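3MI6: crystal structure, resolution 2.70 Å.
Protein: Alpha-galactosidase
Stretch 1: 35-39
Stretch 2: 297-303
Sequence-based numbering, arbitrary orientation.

Stretch 1, residues 35-39: YYGPR
Stretch 2, residues 297-303: ILSYTSA

How do the two segments lie against each other? Residues 297-301 form the extended end of a strand, with phi/psi of -93/125 at Ile297, -120/151 at Leu298, -166/150 at Ser299, -142/157 at Tyr300 and -159/161 at Thr301, before Ser302 (-111/0) and Ala303 (-99/19) curl out of it. In the other segment Tyr35 (-170/138) and Tyr36 (-143/122) are extended, and the chain turns a corner at Gly37 (177/-165) before Pro38 (-55/156) and Arg39 (-56/136). The touching parts run 35° apart, with Gly37 CA 6.9 Å from Tyr300 CA and Pro38 CA 7.1 Å from Thr301 CA. No hydrogen bond crosses this gap; side chains fill it, and 268 Å² is buried in all.

What does the Tyr36 ring fit into? Its CA-to-CB bond points sideways, but chi1 of -174° (t) and chi2 of 23° carry the ring end to the strand, where it meets the backbone between Leu298 and Tyr300. Tyr36 OH lies 3.8 Å from Leu298 C, 3.3 Å from Ser299 N and 3.7 Å from Tyr300 N. The approach to Ser299 N has too poor an angle for a hydrogen bond, so this is packing. The CA-to-CB bonds of Leu298 and Tyr300 point toward the first segment, while that of Ser299, between them, points away (chi1 -157°, t), which leaves a hollow for the tip of the ring. Leu298, with chi1 off the wells at -101° and chi2 at 64° (p), brings CD2 to 4.1 Å from Tyr36 CE2; Tyr300 CB stands 4.2 Å from Tyr36 CZ.

What does Tyr300 offer in return? With chi1 at 169° (t) and chi2 at -81°, its ring lies against the corner of the first segment. Gly37 lies over one face, its C atom 4.2 Å from Tyr300 CE1. Pro38, its ring puckered C-gamma exo, sets CD 3.7 Å from Tyr300 CZ and CG 3.5 Å from Tyr300 OH, so the proline packs against the phenol end. Ser302, chi1 -61° (m), adds a small bump at the margin, with OG 3.7 Å from Pro38 CG. Tyr300 OH and Ser302 OG are hydrogen-bonded at 2.7 Å, and both oxygens border the same proline carbon.

How is the corner at Gly37 braced? Tyr35, chi1 167° (t) and chi2 85°, makes no contact with the second segment, yet its hydroxyl folds back on its own segment: Tyr35 OH donates to Pro38 O at 2.5 Å. The same oxygen lies 2.9 Å from Pro38 N, which has no hydrogen to share. A CB on Gly37 would point away from the second segment and come within 2.2 Å of Tyr35 OH, a clash, so the hydroxyl occupies space that the glycine leaves free. Beyond the contact, Arg39 extends outward with chi1 to chi3 all t, and Ala303 N donates to Thr301 OG1 at 3.0 Å where the second segment leaves its strand.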

# COMPACT_ATOMS: atom_id res chain seq x y z
N TYR D 35 -8.54 0.60 -30.72
CA TYR D 35 -7.26 0.62 -30.03
C TYR D 35 -6.63 2.01 -29.95
O TYR D 35 -6.66 2.77 -30.91
CB TYR D 35 -6.29 -0.34 -30.71
CG TYR D 35 -4.87 -0.15 -30.26
CD1 TYR D 35 -4.39 -0.76 -29.10
CD2 TYR D 35 -4.01 0.67 -30.98
CE1 TYR D 35 -3.07 -0.57 -28.68
CE2 TYR D 35 -2.71 0.87 -30.56
CZ TYR D 35 -2.25 0.25 -29.42
OH TYR D 35 -0.95 0.45 -29.03
N TYR D 36 -6.07 2.33 -28.79
CA TYR D 36 -5.33 3.58 -28.61
C TYR D 36 -4.18 3.22 -27.71
O TYR D 36 -4.37 2.69 -26.62
CB TYR D 36 -6.22 4.69 -28.01
CG TYR D 36 -5.57 6.07 -27.91
CD1 TYR D 36 -4.50 6.43 -28.73
CD2 TYR D 36 -6.05 7.01 -27.01
CE1 TYR D 36 -3.91 7.70 -28.63
CE2 TYR D 36 -5.46 8.28 -26.91
CZ TYR D 36 -4.40 8.62 -27.72
OH TYR D 36 -3.82 9.88 -27.60
N GLY D 37 -2.96 3.45 -28.19
CA GLY D 37 -1.78 2.94 -27.53
C GLY D 37 -0.55 3.30 -28.33
O GLY D 37 -0.62 4.16 -29.20
N PRO D 38 0.58 2.65 -28.04
CA PRO D 38 1.75 2.89 -28.90
C PRO D 38 1.40 2.59 -30.37
O PRO D 38 0.47 1.83 -30.63
CB PRO D 38 2.78 1.89 -28.37
CG PRO D 38 2.37 1.60 -26.97
CD PRO D 38 0.88 1.73 -26.93
N ARG D 39 2.13 3.19 -31.30
CA ARG D 39 1.87 2.99 -32.72
C ARG D 39 1.91 1.52 -33.14
O ARG D 39 2.79 0.76 -32.73
CB ARG D 39 2.86 3.81 -33.55
CG ARG D 39 2.55 3.82 -35.04
CD ARG D 39 3.12 5.08 -35.71
NE ARG D 39 3.24 4.98 -37.16
CZ ARG D 39 4.06 5.75 -37.87
NH1 ARG D 39 4.81 6.65 -37.24
NH2 ARG D 39 4.15 5.63 -39.19
N ILE D 297 -8.20 17.82 -25.80
CA ILE D 297 -6.82 17.39 -26.12
C ILE D 297 -6.54 15.99 -25.57
O ILE D 297 -6.70 15.75 -24.38
CB ILE D 297 -5.73 18.32 -25.53
CG1 ILE D 297 -6.04 19.80 -25.77
CG2 ILE D 297 -4.38 17.96 -26.09
CD1 ILE D 297 -6.20 20.18 -27.22
N LEU D 298 -6.11 15.07 -26.43
CA LEU D 298 -5.74 13.71 -26.03
C LEU D 298 -4.28 13.40 -26.37
O LEU D 298 -3.71 13.94 -27.32
CB LEU D 298 -6.63 12.68 -26.70
CG LEU D 298 -7.77 12.10 -25.88
CD1 LEU D 298 -8.75 13.21 -25.51
CD2 LEU D 298 -8.50 11.00 -26.64
N SER D 299 -3.66 12.53 -25.57
CA SER D 299 -2.24 12.23 -25.73
C SER D 299 -1.82 10.97 -24.97
O SER D 299 -2.41 10.61 -23.94
CB SER D 299 -1.41 13.43 -25.27
OG SER D 299 -0.13 13.38 -25.86
N TYR D 300 -0.81 10.31 -25.51
CA TYR D 300 -0.28 9.12 -24.89
C TYR D 300 1.23 9.11 -25.06
O TYR D 300 1.77 9.75 -25.97
CB TYR D 300 -0.87 7.86 -25.50
CG TYR D 300 -0.14 6.59 -25.07
CD1 TYR D 300 1.05 6.22 -25.69
CD2 TYR D 300 -0.63 5.78 -24.05
CE1 TYR D 300 1.73 5.08 -25.31
CE2 TYR D 300 0.04 4.63 -23.66
CZ TYR D 300 1.22 4.29 -24.30
OH TYR D 300 1.91 3.15 -23.92
N THR D 301 1.91 8.39 -24.18
CA THR D 301 3.32 8.11 -24.32
C THR D 301 3.67 6.89 -23.48
O THR D 301 2.92 6.51 -22.59
CB THR D 301 4.20 9.29 -23.88
OG1 THR D 301 5.56 8.95 -24.08
CG2 THR D 301 4.00 9.58 -22.42
N SER D 302 4.80 6.26 -23.79
CA SER D 302 5.26 5.11 -23.01
C SER D 302 6.51 5.54 -22.26
O SER D 302 7.11 4.76 -21.51
CB SER D 302 5.60 3.95 -23.93
OG SER D 302 4.46 3.54 -24.66
N ALA D 303 6.89 6.79 -22.48
CA ALA D 303 8.13 7.29 -21.96
C ALA D 303 7.96 8.11 -20.67
O ALA D 303 8.87 8.87 -20.28
CB ALA D 303 8.84 8.07 -23.03